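PDB 4IND: C381 turret protein from Sulfolobus turreted icosahedral virus, which forms the turrets of this archaeal virus, folding into three jelly rolls and assembling with further copies of itself. Local coordinates for the interface of chains A and B. Residues are numbered along the deposited sequence; one frame, centred on the assembly and turned at random. Chains: chain A/B, C381 turret protein.

Contacts 1, 2 and 3 are patches of one interface between neighbouring copies in a deposited assembly of five. Contact 1 joins the third domains of the two chains and lies about 50 Å from contact 2 and about 39 Å from contact 3, measured between the centres of their C-alpha atoms. Contacts 2 and 3 likewise lie about 12 Å apart. They share strands 78-88 and 138-147 of chain A and receive residues 72-74 and 77 of one chain B loop. Different surfaces of the same protein meet in each patch, consistent with a head-to-tail, ring-like turret assembly, as the five copies suggest.

Contact 1: the interface of chains A and B. Residues chain A 269-270, 372, 374; chain B 329-330, 344-347.
A:Thr269 and B:Ile346 meet where chain A strand 266-278 faces the short chain B strand 346-347, both backbones being extended at these residues. Both chains contribute their nucleoplasmin-like/VP domain, the third jelly roll. Methyl CG2 of A:Thr269 lies 3.6 Å from CD1 of B:Ile346, the two side chains crossing obliquely. With CG2 anti to the backbone N, OG1 of A:Thr269 is placed beside that N (chi1 -55°), and the hydroxyl turns to two waters while the methyl takes the apolar contact. Water 2 links this OG1 to carboxylate atom OE1 of A:Glu374 and to the backbone N of B:Arg347, which it meets at 2.9 Å with a nearly straight N-H (171°). Water 1 joins the same hydroxyl to the carbonyl O of B:Arg347, so one threonine oxygen is tied by solvent to both ends of the arginine backbone unit. A looser salt bridge runs from OE1 of A:Glu374 to guanidinium NH1 of B:Arg347 at 3.5 Å, with the two planes 56° apart rather than paired flat. On the chain B side, CG1 of B:Ile346 sits over the rim of one face of the B:Trp344 ring, 3.5 Å above its plane. That ring is pinned to the neighbouring loop: indole NE1 of B:Trp344 donates to the carbonyl O of B:Val330 at 2.8 Å, with that oxygen lying in the ring plane.

Contact 2: the interface of chains A and B. Residues chain A 19, 21, 54, 85, 142; chain B 72-74.
Lysines A:Lys21, A:Lys54 and A:Lys85 meet the acidic B:Asp72-B:Asp73-B:Glu74 loop. On chain A the patch includes strands of the first jelly roll, a galactose-binding-like domain. Among the salt bridges, the ammonium NZ of A:Lys21 donates to OD2 of B:Asp73 at 2.7 Å, and NZ of A:Lys54 donates to OD2 of B:Asp72 at 2.7 Å. In each pair the aspartate OD2 accepts through its syn lone pair; A:Lys21 crosses its aspartate at about a right angle, whereas A:Lys54 and B:Asp72 extend toward each other from opposite directions. The chain of A:Lys85 bends at chi3 (-71°) and chi4 (-63°), bringing its NZ to carboxylate OD1 of B:Asp72, a weak bond, and to 3.6 Å from OE1 of B:Glu74.

Hydrogen bonds to or from the loop backbone form a second group. NZ of A:Lys85 reaches the backbone O of B:Asp72 at 2.8 Å, from above the carbonyl plane. The backbone N of B:Glu74 meets OE2 of A:Glu142 at 2.7 Å on its syn side, while the phenol OH of A:Tyr19 reaches that OE2 at 2.5 Å from the opposite face of the carboxylate. This bond within chain A would help orient the acceptor.

Water-mediated links add to both groups. Water 3 connects NZ of A:Lys54 to OD1 of B:Asp73, and water 4 connects the A:Tyr19 hydroxyl to OD2 of B:Asp73, 2.8 Å from that water.

Contact 3: the interface of chains A and B. Residues chain A 81, 83, 119, 146, 154; chain B 77.
The chain B loop carrying B:Glu77 enters against chain A strands 78-88 and 138-147, with strand 114-124 and the loop residue A:Arg154 at the margins. B:Glu77 accounts for much of the patch, burying 68 Å² of its surface. Its backbone is held by a hydrogen bond: N of B:Glu77 donates to carboxylate OE1 of A:Glu146 at 2.9 Å, nearly straight at the hydrogen (172°) and on the syn lone pair. A:Glu146 is poorly ordered, so its exact placement deserves caution. Within chain A, guanidinium NH2 of A:Arg83 forms a salt bridge to the same OE1 of A:Glu146 at 3.4 Å, a same-chain contact that may steady the glutamate, though its poor order leaves this tentative.

The side chain of B:Glu77 is extended beyond CG and runs between A:Leu81 and A:Arg83. Its methylene CG lies over one face of the A:Arg83 guanidinium, 3.6 Å above the plane and displaced toward the rim. This is an aliphatic contact with the flat group: the B:Glu77 carboxylate is turned 52° from the guanidinium, and NH1 of A:Arg83 is 4.3 Å from OE2 of B:Glu77. Any electrostatic attraction there would therefore act without direct charge contact. A:Leu81 crosses the glutamate at about a right angle. It swings its CG away from the backbone N (chi1 171°), and its second torsion then turns methyl CD2 of A:Leu81 to 3.3 Å from carboxylate OE1 of B:Glu77.

Contact 1: the interface of chains A and B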
ATOM      1  N   THR A 269      22.103  -5.665  16.514  1.00 38.23           N
ATOM      2  CA  THR A 269      22.249  -7.073  16.194  1.00 36.44           C
ATOM      3  C   THR A 269      23.490  -7.491  16.948  1.00 34.62           C
ATOM      4  O   THR A 269      24.467  -6.757  16.959  1.00 41.49           O
ATOM      5  CB  THR A 269      22.425  -7.285  14.688  1.00 41.63           C
ATOM      6  OG1 THR A 269      21.332  -6.670  13.980  1.00 39.94           O
ATOM      7  CG2 THR A 269      22.491  -8.780  14.348  1.00 36.09           C
ATOM      8  N   ASN A 270      23.435  -8.638  17.616  1.00 30.49           N
ATOM      9  CA  ASN A 270      24.467  -8.999  18.571  1.00 35.21           C
ATOM     10  C   ASN A 270      24.827 -10.464  18.497  1.00 37.20           C
ATOM     11  O   ASN A 270      23.954 -11.323  18.333  1.00 35.23           O
ATOM     12  CB  ASN A 270      24.011  -8.675  19.995  1.00 35.70           C
ATOM     13  CG  ASN A 270      23.867  -7.181  20.231  1.00 56.47           C
ATOM     14  OD1 ASN A 270      24.853  -6.463  20.350  1.00 69.91           O
ATOM     15  ND2 ASN A 270      22.635  -6.711  20.300  1.00 61.45           N
ATOM     16  N   VAL A 372      23.323 -15.424  17.844  1.00 25.22           N
ATOM     17  CA  VAL A 372      23.218 -14.180  17.101  1.00 24.96           C
ATOM     18  C   VAL A 372      21.748 -13.833  17.049  1.00 29.73           C
ATOM     19  O   VAL A 372      20.930 -14.662  16.647  1.00 33.62           O
ATOM     20  CB  VAL A 372      23.756 -14.318  15.672  1.00 30.42           C
ATOM     21  CG1 VAL A 372      23.491 -13.036  14.905  1.00 30.03           C
ATOM     22  CG2 VAL A 372      25.250 -14.627  15.707  1.00 35.38           C
ATOM     23  N   GLU A 374      18.729 -10.310  16.690  1.00 39.95           N
ATOM     24  CA  GLU A 374      18.444  -8.909  16.484  1.00 40.36           C
ATOM     25  C   GLU A 374      17.485  -8.468  17.574  1.00 41.68           C
ATOM     26  O   GLU A 374      16.614  -9.233  17.993  1.00 38.65           O
ATOM     27  CB  GLU A 374      17.767  -8.688  15.121  1.00 42.98           C
ATOM     28  CG  GLU A 374      18.550  -9.164  13.907  1.00 49.39           C
ATOM     29  CD  GLU A 374      17.767  -8.982  12.599  1.00 60.67           C
ATOM     30  OE1 GLU A 374      18.391  -8.936  11.519  1.00 66.62           O
ATOM     31  OE2 GLU A 374      16.520  -8.890  12.650  1.00 55.94           O
TER
ATOM     32  N   THR B 329      29.477  -6.413  19.137  1.00 31.62           N
ATOM     33  CA  THR B 329      30.066  -7.541  18.425  1.00 30.31           C
ATOM     34  C   THR B 329      28.993  -8.237  17.604  1.00 32.80           C
ATOM     35  O   THR B 329      27.948  -8.613  18.127  1.00 32.73           O
ATOM     36  CB  THR B 329      30.693  -8.534  19.408  1.00 39.68           C
ATOM     37  OG1 THR B 329      31.734  -7.875  20.139  1.00 46.08           O
ATOM     38  CG2 THR B 329      31.302  -9.733  18.669  1.00 37.88           C
ATOM     39  N   VAL B 330      29.243  -8.389  16.309  1.00 31.01           N
ATOM     40  CA  VAL B 330      28.274  -9.046  15.427  1.00 36.52           C
ATOM     41  C   VAL B 330      28.771 -10.426  15.012  1.00 35.21           C
ATOM     42  O   VAL B 330      27.982 -11.274  14.569  1.00 33.10           O
ATOM     43  CB  VAL B 330      27.928  -8.190  14.183  1.00 31.92           C
ATOM     44  CG1 VAL B 330      27.101  -6.981  14.593  1.00 34.53           C
ATOM     45  CG2 VAL B 330      29.199  -7.747  13.476  1.00 39.90           C
ATOM     46  N   TRP B 344      23.540 -15.275   8.737  1.00 33.14           N
ATOM     47  CA  TRP B 344      24.150 -14.057   9.274  1.00 32.95           C
ATOM     48  C   TRP B 344      23.928 -12.902   8.314  1.00 34.80           C
ATOM     49  O   TRP B 344      24.304 -12.973   7.149  1.00 38.48           O
ATOM     50  CB  TRP B 344      25.642 -14.289   9.477  1.00 34.50           C
ATOM     51  CG  TRP B 344      26.380 -13.234  10.257  1.00 30.25           C
ATOM     52  CD1 TRP B 344      26.440 -13.108  11.620  1.00 32.76           C
ATOM     53  CD2 TRP B 344      27.227 -12.204   9.720  1.00 34.04           C
ATOM     54  NE1 TRP B 344      27.258 -12.052  11.960  1.00 31.42           N
ATOM     55  CE2 TRP B 344      27.759 -11.492  10.822  1.00 33.90           C
ATOM     56  CE3 TRP B 344      27.592 -11.831   8.421  1.00 36.01           C
ATOM     57  CZ2 TRP B 344      28.639 -10.413  10.652  1.00 32.67           C
ATOM     58  CZ3 TRP B 344      28.474 -10.760   8.252  1.00 37.79           C
ATOM     59  CH2 TRP B 344      28.989 -10.062   9.369  1.00 34.99           C
ATOM     60  N   ASP B 345      23.305 -11.841   8.814  1.00 38.95           N
ATOM     61  CA  ASP B 345      22.901 -10.710   7.998  1.00 41.01           C
ATOM     62  C   ASP B 345      22.768  -9.534   8.958  1.00 40.98           C
ATOM     63  O   ASP B 345      21.910  -9.544   9.849  1.00 42.81           O
ATOM     64  CB  ASP B 345      21.552 -11.034   7.334  1.00 50.27           C
ATOM     65  CG  ASP B 345      20.980  -9.876   6.516  1.00 56.97           C
ATOM     66  OD1 ASP B 345      21.736  -9.199   5.793  1.00 64.62           O
ATOM     67  OD2 ASP B 345      19.754  -9.655   6.587  1.00 66.52           O
ATOM     68  N   ILE B 346      23.625  -8.534   8.797  1.00 33.43           N
ATOM     69  CA  ILE B 346      23.630  -7.409   9.727  1.00 34.25           C
ATOM     70  C   ILE B 346      23.086  -6.162   9.035  1.00 33.63           C
ATOM     71  O   ILE B 346      23.709  -5.623   8.125  1.00 40.32           O
ATOM     72  CB  ILE B 346      25.036  -7.110  10.255  1.00 33.04           C
ATOM     73  CG1 ILE B 346      25.757  -8.392  10.700  1.00 33.07           C
ATOM     74  CG2 ILE B 346      24.966  -6.082  11.372  1.00 29.19           C
ATOM     75  CD1 ILE B 346      25.076  -9.137  11.848  1.00 33.41           C
ATOM     76  N   ARG B 347      21.924  -5.699   9.478  1.00 34.04           N
ATOM     77  CA  ARG B 347      21.270  -4.549   8.861  1.00 33.69           C
ATOM     78  C   ARG B 347      21.340  -3.307   9.735  1.00 30.65           C
ATOM     79  O   ARG B 347      21.637  -3.383  10.929  1.00 34.45           O
ATOM     80  CB  ARG B 347      19.797  -4.865   8.570  1.00 36.42           C
ATOM     81  CG  ARG B 347      19.524  -6.325   8.402  1.00 53.68           C
ATOM     82  CD  ARG B 347      18.362  -6.565   7.465  1.00 60.03           C
ATOM     83  NE  ARG B 347      17.192  -5.757   7.788  1.00 69.54           N
ATOM     84  CZ  ARG B 347      16.240  -6.110   8.650  1.00 72.16           C
ATOM     85  NH1 ARG B 347      16.318  -7.258   9.313  1.00 74.23           N
ATOM     86  NH2 ARG B 347      15.203  -5.307   8.854  1.00 66.62           N
TER
HETATM   87  O   HOH W   1      22.130  -4.216  13.596  1.00 31.38           O
HETATM   88  O   HOH W   2      20.424  -7.129  11.543  1.00 37.76           O

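Contact 2: the interface of chains A and B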
ATOM      1  N   TYR A  19     -15.323  20.426  10.689  1.00 22.82           N
ATOM      2  CA  TYR A  19     -14.581  21.648  10.882  1.00 24.16           C
ATOM      3  C   TYR A  19     -15.541  22.822  11.037  1.00 27.12           C
ATOM      4  O   TYR A  19     -16.501  22.943  10.268  1.00 24.38           O
ATOM      5  CB  TYR A  19     -13.644  21.913   9.715  1.00 23.27           C
ATOM      6  CG  TYR A  19     -12.963  23.251   9.901  1.00 22.12           C
ATOM      7  CD1 TYR A  19     -11.876  23.380  10.758  1.00 28.15           C
ATOM      8  CD2 TYR A  19     -13.408  24.383   9.238  1.00 30.51           C
ATOM      9  CE1 TYR A  19     -11.244  24.610  10.942  1.00 25.53           C
ATOM     10  CE2 TYR A  19     -12.787  25.616   9.420  1.00 27.31           C
ATOM     11  CZ  TYR A  19     -11.705  25.722  10.268  1.00 31.66           C
ATOM     12  OH  TYR A  19     -11.094  26.949  10.474  1.00 28.82           O
ATOM     13  N   LYS A  21     -15.384  27.126  11.707  1.00 24.67           N
ATOM     14  CA  LYS A  21     -14.743  28.388  12.050  1.00 26.46           C
ATOM     15  C   LYS A  21     -15.861  29.244  12.606  1.00 26.69           C
ATOM     16  O   LYS A  21     -16.777  29.616  11.881  1.00 24.96           O
ATOM     17  CB  LYS A  21     -14.114  29.064  10.828  1.00 20.91           C
ATOM     18  CG  LYS A  21     -13.278  30.279  11.267  1.00 29.13           C
ATOM     19  CD  LYS A  21     -12.390  30.806  10.163  1.00 34.40           C
ATOM     20  CE  LYS A  21     -11.474  31.921  10.697  1.00 34.77           C
ATOM     21  NZ  LYS A  21     -10.463  32.355   9.666  1.00 31.51           N
ATOM     22  N   LYS A  54      -4.727  40.150  14.370  1.00 28.22           N
ATOM     23  CA  LYS A  54      -5.843  39.435  13.760  1.00 26.43           C
ATOM     24  C   LYS A  54      -7.106  39.789  14.539  1.00 29.07           C
ATOM     25  O   LYS A  54      -7.118  39.731  15.765  1.00 30.11           O
ATOM     26  CB  LYS A  54      -5.597  37.927  13.812  1.00 24.72           C
ATOM     27  CG  LYS A  54      -6.775  37.073  13.333  1.00 29.04           C
ATOM     28  CD  LYS A  54      -6.384  35.588  13.208  1.00 30.89           C
ATOM     29  CE  LYS A  54      -7.618  34.706  13.208  1.00 37.21           C
ATOM     30  NZ  LYS A  54      -7.353  33.326  12.682  1.00 33.88           N
ATOM     31  N   LYS A  85      -9.198  26.021  18.604  1.00 19.70           N
ATOM     32  CA  LYS A  85      -8.474  27.289  18.717  1.00 21.38           C
ATOM     33  C   LYS A  85      -9.254  28.181  19.650  1.00 24.15           C
ATOM     34  O   LYS A  85     -10.430  28.489  19.407  1.00 25.42           O
ATOM     35  CB  LYS A  85      -8.310  27.999  17.364  1.00 20.68           C
ATOM     36  CG  LYS A  85      -7.425  29.252  17.491  1.00 28.36           C
ATOM     37  CD  LYS A  85      -7.312  30.056  16.172  1.00 31.81           C
ATOM     38  CE  LYS A  85      -6.479  29.318  15.139  1.00 31.14           C
ATOM     39  NZ  LYS A  85      -5.080  29.139  15.582  1.00 37.79           N
ATOM     40  N   GLU A 142     -12.192  28.173  16.486  1.00 24.59           N
ATOM     41  CA  GLU A 142     -12.283  27.081  15.503  1.00 25.04           C
ATOM     42  C   GLU A 142     -12.385  25.764  16.233  1.00 28.10           C
ATOM     43  O   GLU A 142     -11.889  25.625  17.331  1.00 25.46           O
ATOM     44  CB  GLU A 142     -11.071  27.037  14.566  1.00 21.35           C
ATOM     45  CG  GLU A 142     -10.865  28.255  13.677  1.00 29.51           C
ATOM     46  CD  GLU A 142      -9.526  28.201  12.905  1.00 34.91           C
ATOM     47  OE1 GLU A 142      -8.735  29.164  13.031  1.00 40.57           O
ATOM     48  OE2 GLU A 142      -9.279  27.222  12.154  1.00 36.60           O
TER
ATOM     49  N   ASP B  72      -3.026  31.107  10.593  1.00 28.03           N
ATOM     50  CA  ASP B  72      -2.957  30.307  11.818  1.00 23.33           C
ATOM     51  C   ASP B  72      -4.142  29.341  11.963  1.00 27.94           C
ATOM     52  O   ASP B  72      -4.270  28.628  12.968  1.00 28.58           O
ATOM     53  CB  ASP B  72      -2.797  31.190  13.061  1.00 24.38           C
ATOM     54  CG  ASP B  72      -4.103  31.785  13.545  1.00 38.98           C
ATOM     55  OD1 ASP B  72      -4.234  32.023  14.777  1.00 42.02           O
ATOM     56  OD2 ASP B  72      -4.983  32.036  12.693  1.00 36.10           O
ATOM     57  N   ASP B  73      -4.992  29.292  10.948  1.00 25.30           N
ATOM     58  CA  ASP B  73      -6.181  28.440  10.993  1.00 34.96           C
ATOM     59  C   ASP B  73      -5.857  26.956  11.109  1.00 28.90           C
ATOM     60  O   ASP B  73      -4.766  26.525  10.734  1.00 31.86           O
ATOM     61  CB  ASP B  73      -7.004  28.670   9.726  1.00 35.46           C
ATOM     62  CG  ASP B  73      -7.479  30.099   9.600  1.00 35.74           C
ATOM     63  OD1 ASP B  73      -6.609  30.988   9.383  1.00 35.27           O
ATOM     64  OD2 ASP B  73      -8.715  30.335   9.704  1.00 34.96           O
ATOM     65  N   GLU B  74      -6.815  26.183  11.614  1.00 27.39           N
ATOM     66  CA  GLU B  74      -6.624  24.747  11.805  1.00 31.86           C
ATOM     67  C   GLU B  74      -6.728  23.969  10.483  1.00 37.85           C
ATOM     68  O   GLU B  74      -7.600  23.124  10.323  1.00 33.10           O
ATOM     69  CB  GLU B  74      -7.628  24.174  12.809  1.00 29.93           C
ATOM     70  CG  GLU B  74      -7.708  24.911  14.133  1.00 39.67           C
ATOM     71  CD  GLU B  74      -6.378  24.959  14.849  1.00 48.67           C
ATOM     72  OE1 GLU B  74      -6.251  25.763  15.792  1.00 54.53           O
ATOM     73  OE2 GLU B  74      -5.462  24.193  14.477  1.00 42.33           O
TER
HETATM   74  O   HOH W   3      -7.412  33.514   9.685  1.00 31.36           O
HETATM   75  O   HOH W   4     -10.327  28.418   8.546  1.00 32.39           O

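Contact 3: the interface of chains A and B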
ATOM      1  N   LEU A  81      -7.942  13.413  16.036  1.00 20.93           N
ATOM      2  CA  LEU A  81      -7.229  14.466  16.709  1.00 25.31           C
ATOM      3  C   LEU A  81      -8.151  15.661  16.650  1.00 27.27           C
ATOM      4  O   LEU A  81      -8.589  16.070  15.564  1.00 28.16           O
ATOM      5  CB  LEU A  81      -5.924  14.809  15.979  1.00 31.14           C
ATOM      6  CG  LEU A  81      -5.277  16.075  16.557  1.00 30.75           C
ATOM      7  CD1 LEU A  81      -4.519  15.711  17.828  1.00 29.22           C
ATOM      8  CD2 LEU A  81      -4.372  16.791  15.540  1.00 32.11           C
ATOM      9  N   ARG A  83      -8.588  19.690  17.434  1.00 27.70           N
ATOM     10  CA  ARG A  83      -7.939  20.958  17.741  1.00 23.46           C
ATOM     11  C   ARG A  83      -9.015  22.006  17.978  1.00 23.69           C
ATOM     12  O   ARG A  83      -9.912  22.197  17.151  1.00 22.26           O
ATOM     13  CB  ARG A  83      -6.982  21.370  16.622  1.00 30.94           C
ATOM     14  CG  ARG A  83      -5.692  20.506  16.559  1.00 25.18           C
ATOM     15  CD  ARG A  83      -4.945  20.735  15.270  1.00 25.09           C
ATOM     16  NE  ARG A  83      -5.717  20.266  14.125  1.00 27.41           N
ATOM     17  CZ  ARG A  83      -5.542  20.687  12.878  1.00 27.57           C
ATOM     18  NH1 ARG A  83      -4.615  21.594  12.603  1.00 28.46           N
ATOM     19  NH2 ARG A  83      -6.302  20.199  11.911  1.00 28.27           N
ATOM     20  N   TYR A 119      -5.454  20.646  22.227  1.00 22.79           N
ATOM     21  CA  TYR A 119      -5.409  19.394  21.473  1.00 26.85           C
ATOM     22  C   TYR A 119      -6.161  18.345  22.255  1.00 28.05           C
ATOM     23  O   TYR A 119      -6.056  18.282  23.482  1.00 26.96           O
ATOM     24  CB  TYR A 119      -3.957  18.913  21.274  1.00 26.14           C
ATOM     25  CG  TYR A 119      -3.109  19.878  20.499  1.00 27.42           C
ATOM     26  CD1 TYR A 119      -2.864  19.697  19.139  1.00 30.65           C
ATOM     27  CD2 TYR A 119      -2.555  20.977  21.121  1.00 27.09           C
ATOM     28  CE1 TYR A 119      -2.075  20.602  18.425  1.00 33.29           C
ATOM     29  CE2 TYR A 119      -1.774  21.866  20.424  1.00 35.69           C
ATOM     30  CZ  TYR A 119      -1.545  21.685  19.079  1.00 33.14           C
ATOM     31  OH  TYR A 119      -0.760  22.616  18.414  1.00 41.83           O
ATOM     32  N   GLU A 146     -10.153  15.709  12.951  1.00 22.50           N
ATOM     33  CA  GLU A 146      -9.511  15.063  11.798  1.00 26.02           C
ATOM     34  C   GLU A 146      -9.007  13.692  12.213  1.00 24.60           C
ATOM     35  O   GLU A 146      -8.524  13.517  13.322  1.00 26.36           O
ATOM     36  CB  GLU A 146      -8.367  15.930  11.221  1.00 40.16           C
ATOM     37  CG  GLU A 146      -7.088  15.907  12.051  1.00 58.24           C
ATOM     38  CD  GLU A 146      -5.808  16.146  11.223  1.00 71.62           C
ATOM     39  OE1 GLU A 146      -5.712  17.183  10.517  1.00 65.15           O
ATOM     40  OE2 GLU A 146      -4.882  15.301  11.309  1.00 79.53           O
ATOM     41  N   ARG A 154       0.409  12.066  12.045  1.00 27.13           N
ATOM     42  CA  ARG A 154       0.690  11.492  13.337  1.00 24.89           C
ATOM     43  C   ARG A 154       0.021  12.352  14.377  1.00 25.80           C
ATOM     44  O   ARG A 154      -0.383  13.484  14.095  1.00 26.99           O
ATOM     45  CB  ARG A 154       2.201  11.514  13.600  1.00 26.68           C
ATOM     46  CG  ARG A 154       2.811  12.902  13.415  1.00 28.54           C
ATOM     47  CD  ARG A 154       4.272  12.946  13.876  1.00 23.41           C
ATOM     48  NE  ARG A 154       4.892  14.237  13.559  1.00 26.57           N
ATOM     49  CZ  ARG A 154       6.179  14.509  13.759  1.00 33.20           C
ATOM     50  NH1 ARG A 154       6.966  13.582  14.261  1.00 29.82           N
ATOM     51  NH2 ARG A 154       6.676  15.700  13.467  1.00 27.65           N
TER
ATOM     52  N   GLU B  77      -3.668  18.721   9.245  1.00 23.62           N
ATOM     53  CA  GLU B  77      -2.233  18.651   9.543  1.00 30.54           C
ATOM     54  C   GLU B  77      -1.493  17.975   8.399  1.00 32.39           C
ATOM     55  O   GLU B  77      -2.067  17.168   7.675  1.00 31.86           O
ATOM     56  CB  GLU B  77      -1.991  17.914  10.863  1.00 31.24           C
ATOM     57  CG  GLU B  77      -2.447  18.735  12.072  1.00 35.87           C
ATOM     58  CD  GLU B  77      -1.896  18.215  13.397  1.00 51.52           C
ATOM     59  OE1 GLU B  77      -1.744  16.977  13.534  1.00 62.49           O
ATOM     60  OE2 GLU B  77      -1.619  19.054  14.294  1.00 50.94           O
TER